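Local coordinates for GNAT family acetyltransferase (Mycobacterium smegmatis, PDB 6C30), which probably transfers an acetyl group from acetyl-coenzyme A to an amino group of its substrate, as a RimJ-type N-acetyltransferase of the GNAT family, at residues A134-L139 and R207-G212; L181-D184 and D189-L192; S41-A46 and W120-R125. All blocks are in the same frame, centred on the assembly; numbering follows the deposited sequence. Where two conformers were deposited one is given.

Contact 1. Residues A134-L139 and R207-G212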
ATOM      1  N   ALA A 134      -3.989  12.050  -7.007  1.00 13.71           N
ATOM      2  CA  ALA A 134      -2.906  12.315  -6.065  1.00 14.88           C
ATOM      3  C   ALA A 134      -3.046  13.696  -5.429  1.00 13.65           C
ATOM      4  O   ALA A 134      -2.902  13.851  -4.213  1.00 14.12           O
ATOM      5  CB  ALA A 134      -1.555  12.181  -6.755  1.00 15.53           C
ATOM      6  N   LEU A 135      -3.328  14.700  -6.250  1.00 13.38           N
ATOM      7  CA  LEU A 135      -3.549  16.041  -5.728  1.00 13.70           C
ATOM      8  C   LEU A 135      -4.756  16.101  -4.793  1.00 13.48           C
ATOM      9  O   LEU A 135      -4.713  16.752  -3.746  1.00 14.02           O
ATOM     10  CB  LEU A 135      -3.731  17.030  -6.878  1.00 15.19           C
ATOM     11  CG  LEU A 135      -2.458  17.331  -7.666  1.00 13.14           C
ATOM     12  CD1 LEU A 135      -2.824  18.018  -8.958  1.00 17.71           C
ATOM     13  CD2 LEU A 135      -1.517  18.217  -6.865  1.00 15.36           C
ATOM     14  N   ALA A 136      -5.840  15.435  -5.178  1.00 14.02           N
ATOM     15  CA  ALA A 136      -7.049  15.439  -4.351  1.00 14.42           C
ATOM     16  C   ALA A 136      -6.801  14.791  -2.992  1.00 13.05           C
ATOM     17  O   ALA A 136      -7.237  15.292  -1.957  1.00 14.33           O
ATOM     18  CB  ALA A 136      -8.186  14.735  -5.081  1.00 15.70           C
ATOM     19  N   MET A 137      -6.081  13.672  -2.997  1.00 13.39           N
ATOM     20  CA  MET A 137      -5.682  13.024  -1.754  1.00 14.87           C
ATOM     21  C   MET A 137      -4.772  13.930  -0.933  1.00 12.35           C
ATOM     22  O   MET A 137      -4.914  14.037   0.280  1.00 14.49           O
ATOM     23  CB  MET A 137      -4.972  11.699  -2.042  1.00 15.31           C
ATOM     24  CG  MET A 137      -5.925  10.570  -2.415  1.00 14.73           C
ATOM     25  SD  MET A 137      -5.112   8.960  -2.499  1.00 16.15           S
ATOM     26  CE  MET A 137      -4.226   9.096  -4.043  1.00 19.46           C
ATOM     27  N   GLY A 138      -3.824  14.583  -1.604  1.00 13.70           N
ATOM     28  CA  GLY A 138      -2.925  15.489  -0.919  1.00 13.31           C
ATOM     29  C   GLY A 138      -3.680  16.596  -0.217  1.00 14.36           C
ATOM     30  O   GLY A 138      -3.420  16.905   0.953  1.00 14.45           O
ATOM     31  N   LEU A 139      -4.620  17.201  -0.943  1.00 14.47           N
ATOM     32  CA  LEU A 139      -5.434  18.275  -0.381  1.00 14.36           C
ATOM     33  C   LEU A 139      -6.232  17.796   0.817  1.00 14.74           C
ATOM     34  O   LEU A 139      -6.282  18.475   1.837  1.00 15.36           O
ATOM     35  CB  LEU A 139      -6.375  18.854  -1.441  1.00 13.89           C
ATOM     36  CG  LEU A 139      -5.696  19.665  -2.541  1.00 14.12           C
ATOM     37  CD1 LEU A 139      -6.717  20.048  -3.603  1.00 16.08           C
ATOM     38  CD2 LEU A 139      -5.011  20.906  -1.959  1.00 15.09           C
ATOM     39  N   ARG A 207     -14.993  15.642  -4.278  1.00 17.83           N
ATOM     40  CA  ARG A 207     -15.855  14.682  -4.960  1.00 19.59           C
ATOM     41  C   ARG A 207     -15.038  13.495  -5.458  1.00 18.97           C
ATOM     42  O   ARG A 207     -15.487  12.354  -5.391  1.00 17.98           O
ATOM     43  CB  ARG A 207     -16.612  15.346  -6.115  1.00 18.75           C
ATOM     44  CG  ARG A 207     -17.669  16.340  -5.633  1.00 20.35           C
ATOM     45  CD  ARG A 207     -18.614  16.792  -6.741  1.00 22.46           C
ATOM     46  NE  ARG A 207     -17.932  17.519  -7.810  1.00 20.32           N
ATOM     47  CZ  ARG A 207     -17.647  18.817  -7.769  1.00 21.41           C
ATOM     48  NH1 ARG A 207     -17.963  19.537  -6.702  1.00 21.86           N
ATOM     49  NH2 ARG A 207     -17.032  19.386  -8.798  1.00 24.13           N
ATOM     50  N   LEU A 208     -13.821  13.757  -5.926  1.00 18.32           N
ATOM     51  CA  LEU A 208     -12.971  12.692  -6.450  1.00 16.79           C
ATOM     52  C   LEU A 208     -12.606  11.704  -5.340  1.00 17.01           C
ATOM     53  O   LEU A 208     -12.714  10.485  -5.515  1.00 16.33           O
ATOM     54  CB  LEU A 208     -11.708  13.294  -7.089  1.00 17.73           C
ATOM     55  CG  LEU A 208     -10.788  12.415  -7.949  1.00 18.68           C
ATOM     56  CD1 LEU A 208      -9.823  13.295  -8.747  1.00 20.10           C
ATOM     57  CD2 LEU A 208      -9.996  11.381  -7.137  1.00 20.24           C
ATOM     58  N   VAL A 209     -12.171  12.232  -4.204  1.00 17.08           N
ATOM     59  CA  VAL A 209     -11.776  11.386  -3.094  1.00 15.43           C
ATOM     60  C   VAL A 209     -12.974  10.598  -2.551  1.00 18.45           C
ATOM     61  O   VAL A 209     -12.866   9.399  -2.294  1.00 17.38           O
ATOM     62  CB  VAL A 209     -11.122  12.219  -1.975  1.00 16.59           C
ATOM     63  CG1 VAL A 209     -11.033  11.412  -0.693  1.00 21.49           C
ATOM     64  CG2 VAL A 209      -9.741  12.692  -2.410  1.00 18.29           C
ATOM     65  N   ALA A 210     -14.123  11.257  -2.408  1.00 17.22           N
ATOM     66  CA  ALA A 210     -15.309  10.581  -1.875  1.00 17.32           C
ATOM     67  C   ALA A 210     -15.738   9.443  -2.795  1.00 17.96           C
ATOM     68  O   ALA A 210     -16.026   8.343  -2.328  1.00 18.94           O
ATOM     69  CB  ALA A 210     -16.446  11.575  -1.681  1.00 21.30           C
ATOM     70  N   ALA A 211     -15.765   9.702  -4.097  1.00 16.21           N
ATOM     71  CA  ALA A 211     -16.124   8.682  -5.070  1.00 18.03           C
ATOM     72  C   ALA A 211     -15.086   7.564  -5.080  1.00 19.72           C
ATOM     73  O   ALA A 211     -15.429   6.386  -5.198  1.00 19.06           O
ATOM     74  CB  ALA A 211     -16.266   9.290  -6.459  1.00 20.83           C
ATOM     75  N   GLY A 212     -13.815   7.934  -4.949  1.00 17.81           N
ATOM     76  CA  GLY A 212     -12.741   6.955  -4.981  1.00 18.38           C
ATOM     77  C   GLY A 212     -12.774   6.036  -3.776  1.00 16.12           C
ATOM     78  O   GLY A 212     -12.483   4.839  -3.888  1.00 16.88           O
TER

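Contact 2. Residues L181-D184 and D189-L192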
ATOM      1  N   LEU A 181      11.433  30.691 -11.105  1.00 12.43           N
ATOM      2  CA  LEU A 181      12.265  29.514 -10.863  1.00 13.32           C
ATOM      3  C   LEU A 181      13.228  29.308 -12.014  1.00 12.87           C
ATOM      4  O   LEU A 181      12.874  29.543 -13.181  1.00 14.23           O
ATOM      5  CB  LEU A 181      11.398  28.264 -10.681  1.00 14.81           C
ATOM      6  CG  LEU A 181      10.816  28.000  -9.293  1.00 16.01           C
ATOM      7  CD1 LEU A 181       9.631  27.044  -9.363  1.00 16.88           C
ATOM      8  CD2 LEU A 181      11.903  27.464  -8.350  1.00 17.77           C
ATOM      9  N   GLU A 182      14.436  28.857 -11.694  1.00 13.37           N
ATOM     10  CA  GLU A 182      15.434  28.570 -12.712  1.00 14.69           C
ATOM     11  C   GLU A 182      15.106  27.220 -13.331  1.00 13.20           C
ATOM     12  O   GLU A 182      15.268  26.178 -12.691  1.00 14.08           O
ATOM     13  CB  GLU A 182      16.835  28.557 -12.107  1.00 15.94           C
ATOM     14  CG  GLU A 182      17.934  28.979 -13.058  1.00 19.86           C
ATOM     15  CD  GLU A 182      19.321  28.754 -12.474  1.00 25.88           C
ATOM     16  OE1 GLU A 182      19.434  28.393 -11.279  1.00 25.20           O
ATOM     17  OE2 GLU A 182      20.303  28.930 -13.221  1.00 27.66           O
ATOM     18  N   VAL A 183      14.621  27.239 -14.566  1.00 12.45           N
ATOM     19  CA  VAL A 183      14.111  26.041 -15.242  1.00 14.29           C
ATOM     20  C   VAL A 183      14.556  26.081 -16.701  1.00 14.05           C
ATOM     21  O   VAL A 183      14.388  27.096 -17.371  1.00 14.61           O
ATOM     22  CB  VAL A 183      12.561  25.963 -15.175  1.00 12.02           C
ATOM     23  CG1 VAL A 183      12.029  24.848 -16.066  1.00 14.66           C
ATOM     24  CG2 VAL A 183      12.072  25.797 -13.743  1.00 13.40           C
ATOM     25  N   ASP A 184      15.137  24.986 -17.181  1.00 14.71           N
ATOM     26  CA  ASP A 184      15.499  24.856 -18.594  1.00 14.31           C
ATOM     27  C   ASP A 184      16.366  26.026 -19.071  1.00 14.24           C
ATOM     28  O   ASP A 184      16.165  26.561 -20.158  1.00 15.95           O
ATOM     29  CB  ASP A 184      14.228  24.724 -19.464  1.00 14.65           C
ATOM     30  CG  ASP A 184      14.514  24.180 -20.858  1.00 15.85           C
ATOM     31  OD1 ASP A 184      15.487  23.414 -21.019  1.00 16.22           O
ATOM     32  OD2 ASP A 184      13.739  24.502 -21.787  1.00 18.79           O
ATOM     33  N   ASP A 189       8.855  32.550 -15.760  1.00 13.17           N
ATOM     34  CA  ASP A 189       7.578  32.884 -15.134  1.00 13.48           C
ATOM     35  C   ASP A 189       6.819  31.623 -14.723  1.00 12.03           C
ATOM     36  O   ASP A 189       6.785  30.646 -15.470  1.00 13.09           O
ATOM     37  CB  ASP A 189       6.666  33.667 -16.080  1.00 14.67           C
ATOM     38  CG  ASP A 189       7.207  35.031 -16.474  1.00 15.48           C
ATOM     39  OD1 ASP A 189       8.279  35.479 -16.000  1.00 14.13           O
ATOM     40  OD2 ASP A 189       6.496  35.665 -17.287  1.00 16.65           O
ATOM     41  N   HIS A 190       6.200  31.652 -13.550  1.00 13.54           N
ATOM     42  CA  HIS A 190       5.290  30.597 -13.113  1.00 13.05           C
ATOM     43  C   HIS A 190       3.991  31.222 -12.626  1.00 13.10           C
ATOM     44  O   HIS A 190       4.015  32.207 -11.878  1.00 13.79           O
ATOM     45  CB  HIS A 190       5.901  29.760 -11.981  1.00 14.25           C
ATOM     46  CG  HIS A 190       6.933  28.765 -12.428  1.00 11.75           C
ATOM     47  ND1 HIS A 190       8.146  29.139 -12.964  1.00 12.08           N
ATOM     48  CD2 HIS A 190       6.940  27.408 -12.387  1.00 12.41           C
ATOM     49  CE1 HIS A 190       8.848  28.055 -13.252  1.00 12.69           C
ATOM     50  NE2 HIS A 190       8.143  26.994 -12.903  1.00 13.21           N
ATOM     51  N   LEU A 191       2.860  30.674 -13.058  1.00 13.80           N
ATOM     52  CA  LEU A 191       1.582  30.993 -12.435  1.00 12.94           C
ATOM     53  C   LEU A 191       1.550  30.462 -11.015  1.00 13.24           C
ATOM     54  O   LEU A 191       2.122  29.409 -10.729  1.00 13.17           O
ATOM     55  CB  LEU A 191       0.424  30.393 -13.235  1.00 16.52           C
ATOM     56  CG  LEU A 191       0.174  31.036 -14.599  1.00 16.73           C
ATOM     57  CD1 LEU A 191      -0.560  30.063 -15.489  1.00 18.08           C
ATOM     58  CD2 LEU A 191      -0.605  32.337 -14.455  1.00 20.74           C
ATOM     59  N   LEU A 192       0.903  31.204 -10.129  1.00 12.73           N
ATOM     60  CA  LEU A 192       0.623  30.748  -8.785  1.00 12.37           C
ATOM     61  C   LEU A 192      -0.853  30.403  -8.712  1.00 13.96           C
ATOM     62  O   LEU A 192      -1.704  31.238  -9.045  1.00 13.82           O
ATOM     63  CB  LEU A 192       0.975  31.833  -7.758  1.00 14.39           C
ATOM     64  CG  LEU A 192       0.667  31.516  -6.298  1.00 13.11           C
ATOM     65  CD1 LEU A 192       1.545  30.376  -5.807  1.00 14.00           C
ATOM     66  CD2 LEU A 192       0.848  32.748  -5.412  1.00 15.76           C
TER

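Contact 3. Residues S41-A46 and W120-R125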
ATOM      1  N   SER A  41      14.783   5.950 -10.081  1.00 10.31           N
ATOM      2  CA  SER A  41      15.853   6.161 -11.038  1.00 11.37           C
ATOM      3  C   SER A  41      15.426   5.726 -12.434  1.00 11.47           C
ATOM      4  O   SER A  41      15.594   6.466 -13.399  1.00 11.75           O
ATOM      5  CB  SER A  41      17.118   5.406 -10.605  1.00 11.22           C
ATOM      6  OG  SER A  41      18.117   5.464 -11.608  1.00 12.76           O
ATOM      7  N   ARG A  42      14.864   4.531 -12.549  1.00 10.71           N
ATOM      8  CA  ARG A  42      14.471   4.014 -13.851  0.52 12.45           C
ATOM      9  C   ARG A  42      13.506   4.973 -14.544  1.00 12.16           C
ATOM     10  O   ARG A  42      13.701   5.341 -15.718  1.00 13.10           O
ATOM     11  CB  ARG A  42      13.834   2.630 -13.695  0.52 13.95           C
ATOM     12  CG  ARG A  42      13.472   1.946 -15.002  0.52 16.90           C
ATOM     13  CD  ARG A  42      12.627   0.699 -14.732  0.52 18.07           C
ATOM     14  NE  ARG A  42      11.317   1.061 -14.197  0.52 22.69           N
ATOM     15  CZ  ARG A  42      10.864   0.708 -12.996  0.52 22.81           C
ATOM     16  NH1 ARG A  42      11.607  -0.038 -12.190  0.52 25.44           N
ATOM     17  NH2 ARG A  42       9.660   1.100 -12.604  0.52 22.70           N
ATOM     18  N   ILE A  43      12.477   5.392 -13.822  1.00 11.20           N
ATOM     19  CA  ILE A  43      11.454   6.236 -14.433  1.00 11.15           C
ATOM     20  C   ILE A  43      11.976   7.648 -14.710  1.00 12.05           C
ATOM     21  O   ILE A  43      11.748   8.183 -15.800  1.00 12.38           O
ATOM     22  CB  ILE A  43      10.197   6.301 -13.560  1.00 11.64           C
ATOM     23  CG1 ILE A  43       9.624   4.890 -13.375  1.00 12.85           C
ATOM     24  CG2 ILE A  43       9.159   7.210 -14.205  1.00 13.68           C
ATOM     25  CD1 ILE A  43       8.571   4.800 -12.297  1.00 14.17           C
ATOM     26  N   ARG A  44      12.688   8.259 -13.767  1.00 11.45           N
ATOM     27  CA  ARG A  44      13.159   9.634 -13.966  1.00 11.22           C
ATOM     28  C   ARG A  44      14.170   9.694 -15.108  1.00 12.58           C
ATOM     29  O   ARG A  44      14.224  10.678 -15.848  1.00 12.72           O
ATOM     30  CB  ARG A  44      13.795  10.199 -12.694  1.00 12.67           C
ATOM     31  CG  ARG A  44      12.863  10.337 -11.493  1.00 16.22           C
ATOM     32  CD  ARG A  44      12.003  11.557 -11.586  1.00 15.51           C
ATOM     33  NE  ARG A  44      12.775  12.794 -11.480  1.00 13.40           N
ATOM     34  CZ  ARG A  44      12.211  13.977 -11.315  1.00 12.77           C
ATOM     35  NH1 ARG A  44      10.890  14.079 -11.210  1.00 13.30           N
ATOM     36  NH2 ARG A  44      12.977  15.053 -11.231  1.00 14.29           N
ATOM     37  N   LEU A  45      14.979   8.648 -15.264  1.00 12.38           N
ATOM     38  CA  LEU A  45      15.927   8.618 -16.384  1.00 13.36           C
ATOM     39  C   LEU A  45      15.175   8.437 -17.701  1.00 13.08           C
ATOM     40  O   LEU A  45      15.459   9.148 -18.669  1.00 14.29           O
ATOM     41  CB  LEU A  45      16.966   7.509 -16.202  1.00 12.96           C
ATOM     42  CG  LEU A  45      18.017   7.730 -15.109  1.00 13.01           C
ATOM     43  CD1 LEU A  45      18.809   6.443 -14.919  1.00 13.78           C
ATOM     44  CD2 LEU A  45      18.956   8.899 -15.423  1.00 14.22           C
ATOM     45  N   ALA A  46      14.197   7.541 -17.736  1.00 12.94           N
ATOM     46  CA  ALA A  46      13.467   7.284 -18.974  1.00 12.81           C
ATOM     47  C   ALA A  46      12.659   8.506 -19.382  1.00 15.24           C
ATOM     48  O   ALA A  46      12.499   8.783 -20.575  1.00 15.52           O
ATOM     49  CB  ALA A  46      12.563   6.089 -18.820  1.00 14.51           C
ATOM     50  N   TRP A 120       4.608  14.650  -9.882  1.00 11.00           N
ATOM     51  CA  TRP A 120       4.914  14.170 -11.222  1.00 11.77           C
ATOM     52  C   TRP A 120       4.460  12.722 -11.313  1.00 13.36           C
ATOM     53  O   TRP A 120       4.412  12.002 -10.309  1.00 12.21           O
ATOM     54  CB  TRP A 120       6.404  14.322 -11.554  1.00 12.93           C
ATOM     55  CG  TRP A 120       7.299  13.392 -10.798  1.00 12.16           C
ATOM     56  CD1 TRP A 120       7.879  13.613  -9.576  1.00 13.57           C
ATOM     57  CD2 TRP A 120       7.713  12.085 -11.209  1.00 11.63           C
ATOM     58  NE1 TRP A 120       8.626  12.520  -9.212  1.00 13.01           N
ATOM     59  CE2 TRP A 120       8.545  11.569 -10.193  1.00 12.25           C
ATOM     60  CE3 TRP A 120       7.476  11.306 -12.343  1.00 12.57           C
ATOM     61  CZ2 TRP A 120       9.127  10.304 -10.270  1.00 11.90           C
ATOM     62  CZ3 TRP A 120       8.056  10.055 -12.422  1.00 14.58           C
ATOM     63  CH2 TRP A 120       8.873   9.566 -11.388  1.00 13.19           C
ATOM     64  N   VAL A 121       4.092  12.318 -12.524  1.00 12.05           N
ATOM     65  CA  VAL A 121       3.630  10.963 -12.810  1.00 11.97           C
ATOM     66  C   VAL A 121       4.381  10.433 -14.029  1.00 13.24           C
ATOM     67  O   VAL A 121       4.616  11.174 -14.982  1.00 13.65           O
ATOM     68  CB  VAL A 121       2.095  10.936 -13.070  1.00 12.93           C
ATOM     69  CG1 VAL A 121       1.636   9.553 -13.531  1.00 16.58           C
ATOM     70  CG2 VAL A 121       1.335  11.351 -11.833  1.00 14.34           C
ATOM     71  N   ALA A 122       4.747   9.156 -13.983  1.00 12.71           N
ATOM     72  CA  ALA A 122       5.391   8.474 -15.104  1.00 12.55           C
ATOM     73  C   ALA A 122       4.658   8.744 -16.417  1.00 13.65           C
ATOM     74  O   ALA A 122       3.426   8.659 -16.483  1.00 14.79           O
ATOM     75  CB  ALA A 122       5.458   6.980 -14.834  1.00 15.07           C
ATOM     76  N   SER A 123       5.425   9.060 -17.459  1.00 14.51           N
ATOM     77  CA  SER A 123       4.849   9.510 -18.731  1.00 15.17           C
ATOM     78  C   SER A 123       3.908   8.489 -19.368  1.00 20.37           C
ATOM     79  O   SER A 123       2.928   8.867 -20.010  1.00 22.21           O
ATOM     80  CB  SER A 123       5.965   9.860 -19.719  1.00 17.93           C
ATOM     81  OG  SER A 123       6.669   8.699 -20.103  1.00 20.12           O
ATOM     82  N   SER A 124       4.190   7.206 -19.183  1.00 17.70           N
ATOM     83  CA  SER A 124       3.348   6.163 -19.773  1.00 20.60           C
ATOM     84  C   SER A 124       2.005   6.052 -19.061  1.00 25.47           C
ATOM     85  O   SER A 124       1.112   5.329 -19.512  1.00 27.72           O
ATOM     86  CB  SER A 124       4.061   4.815 -19.737  1.00 23.18           C
ATOM     87  OG  SER A 124       4.278   4.390 -18.407  1.00 26.75           O
ATOM     88  N   ARG A 125       1.863   6.780 -17.957  1.00 19.79           N
ATOM     89  CA  ARG A 125       0.693   6.680 -17.091  1.00 23.70           C
ATOM     90  C   ARG A 125      -0.123   7.973 -17.045  1.00 23.11           C
ATOM     91  O   ARG A 125      -1.135   8.038 -16.349  1.00 28.40           O
ATOM     92  CB  ARG A 125       1.129   6.321 -15.667  1.00 25.14           C
ATOM     93  CG  ARG A 125       1.940   5.046 -15.532  1.00 28.37           C
ATOM     94  CD  ARG A 125       1.024   3.860 -15.470  1.00 33.73           C
ATOM     95  NE  ARG A 125       1.715   2.601 -15.210  1.00 30.00           N
ATOM     96  CZ  ARG A 125       1.114   1.424 -15.326  1.00 27.59           C
ATOM     97  NH1 ARG A 125      -0.158   1.383 -15.695  1.00 27.85           N
ATOM     98  NH2 ARG A 125       1.771   0.298 -15.082  1.00 28.39           N
TER

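Contact 1. Residues A134-L139 and R207-G212
A136 and V209 meet methyl to methyl, CB to CG2 at 3.7 Å, where two helices of the GNAT fold cross. Helix 130-143 follows strand 114-121 in the acetyltransferase domain; helix 204-217 is the last helix of the chain. Over segments 134-139 and 207-212 the axes pass 9.1 Å apart, and the N-to-C directions make an angle of 98°, so the two segments meet almost crosswise. The 138 Å² of surface buried between them agrees with so local a crossing.

On one side of the contact A136 offers a single methyl that points toward the other helix, and its CA lies 6.4 Å from the CA of V209. V209 answers with one branch of its fork. With chi1 at 166°, CG1 stands anti to the backbone N, while CG2 lies beside that N and reaches out to the opposite helix. L208 comes up next to it: its CD1 touches the A136 methyl more loosely, at 4.3 Å from CB, and the same side chain also packs on L20 of strand 17-22 and on T132 and A133. M137, a residue further along, brings CG to 4.4 Å from V209 CG2; its side chain also touches V17 and L20, so strand 17-22 adjoins both helices here.

All the paired side-chain contacts are apolar. V209 CG2 nevertheless also presses against the backbone of the first helix, with A136 O at 3.6 Å and M137 N at 3.8 Å.

Contact 2. Residues L181-D184 and D189-L192
L181 and H190 meet where the chain turns a corner at L181. The two backbones come closest at L181 and D189, 7.2 Å between CA atoms, and lie farther apart toward V183 and D184. The segment 189-192 remains extended. L181 shares backbone hydrogen bonding with R188, and H190 with L177 of strand 172-180. At D184 the backbone adopts positive phi (54°) as the chain leaves strand 182-183.

Two side chains of 181-184, L181 and V183, reach the H190 imidazole. L181 lies across one face, the two side chains crossing at about a right angle: CD1 sits 4.0 Å from the ring centroid and 17° off the normal, a CH-pi contact, while L181 CB comes within 3.6 Å of H190 CE1. These strands form the hairpin 182-183/186-196, within the antiparallel C-terminal half of the GNAT sheet; in related N-acetyltransferases the turn between the last two strands often borders the acceptor site, and a similar place here is possible.

V183 approaches the ring at its edge, near the ring plane, through CG2, which is 4.0 Å from H190 CE1. The valine is turned (chi1 171°) with CG2 opposite its own carbonyl carbon, and that is the methyl at the ring edge. The polar side of the imidazole is engaged by its own strand: H190 ND1 is hydrogen-bonded to the carbonyl O of R188, a bond that limits rotation of the ring beneath L181.

Contact 3. Residues S41-A46 and W120-R125
R44 lies over one face of the W120 indole, while I43, its neighbour on helix 37-46, meets the rim of the same ring. The evidence for a cation-pi contact is the position of R44 CZ, 4.5 Å from the centroid of the five-membered ring and 15° off its normal. The guanidinium is not stacked flat: its plane is tilted 64° from the indole, and NH1 reaches down to 3.3 Å above the ring plane. Nearer the backbone within the same side chain, R44 CD makes a CH-pi contact 3.8 Å from the six-membered ring centroid; bends at chi2 and chi3 curl the side chain over the indole. I43 CG2 sits at the indole edge, 3.5 Å from W120 CZ3, and also touches A122 CB at 3.8 Å. With chi1 at 70°, W120 CG stands between its backbone N and carbonyl carbon, and the ring is turned toward helix 37-46.

In the second shell, R44 NH2 forms a salt bridge with E55 OE2 and a hydrogen bond with H66 NE2, fixing the guanidinium from its far end. W120 NE1 is hydrogen-bonded to Q101 OE1 of strand 97-105, which helps hold the indole's rotation; F98 touches both I43 and W120.

Helix 37-46 thus packs on the end of strand 114-121, at the strand-loop-helix unit of the GNAT fold that leads into helix 130-143.

The three contacts are spread over the fold and do not touch. Contacts 1 and 3 come nearest, about 6 Å between closest atoms and 22 Å between centres, and are joined through the chain, since strand 114-121 of contact 3 leads into helix 130-143 of contact 1. By family analogy this connection should line the acetyl-coenzyme A site, although the crystal is of the apo form. Contact 2 reaches the same sheet as contact 3, with centres about 21 Å apart. It lies across the chain's centre from contact 1, about 26 Å between centres, yet the next helix or strand after 186-196 of contact 2 is helix 204-217 of contact 1.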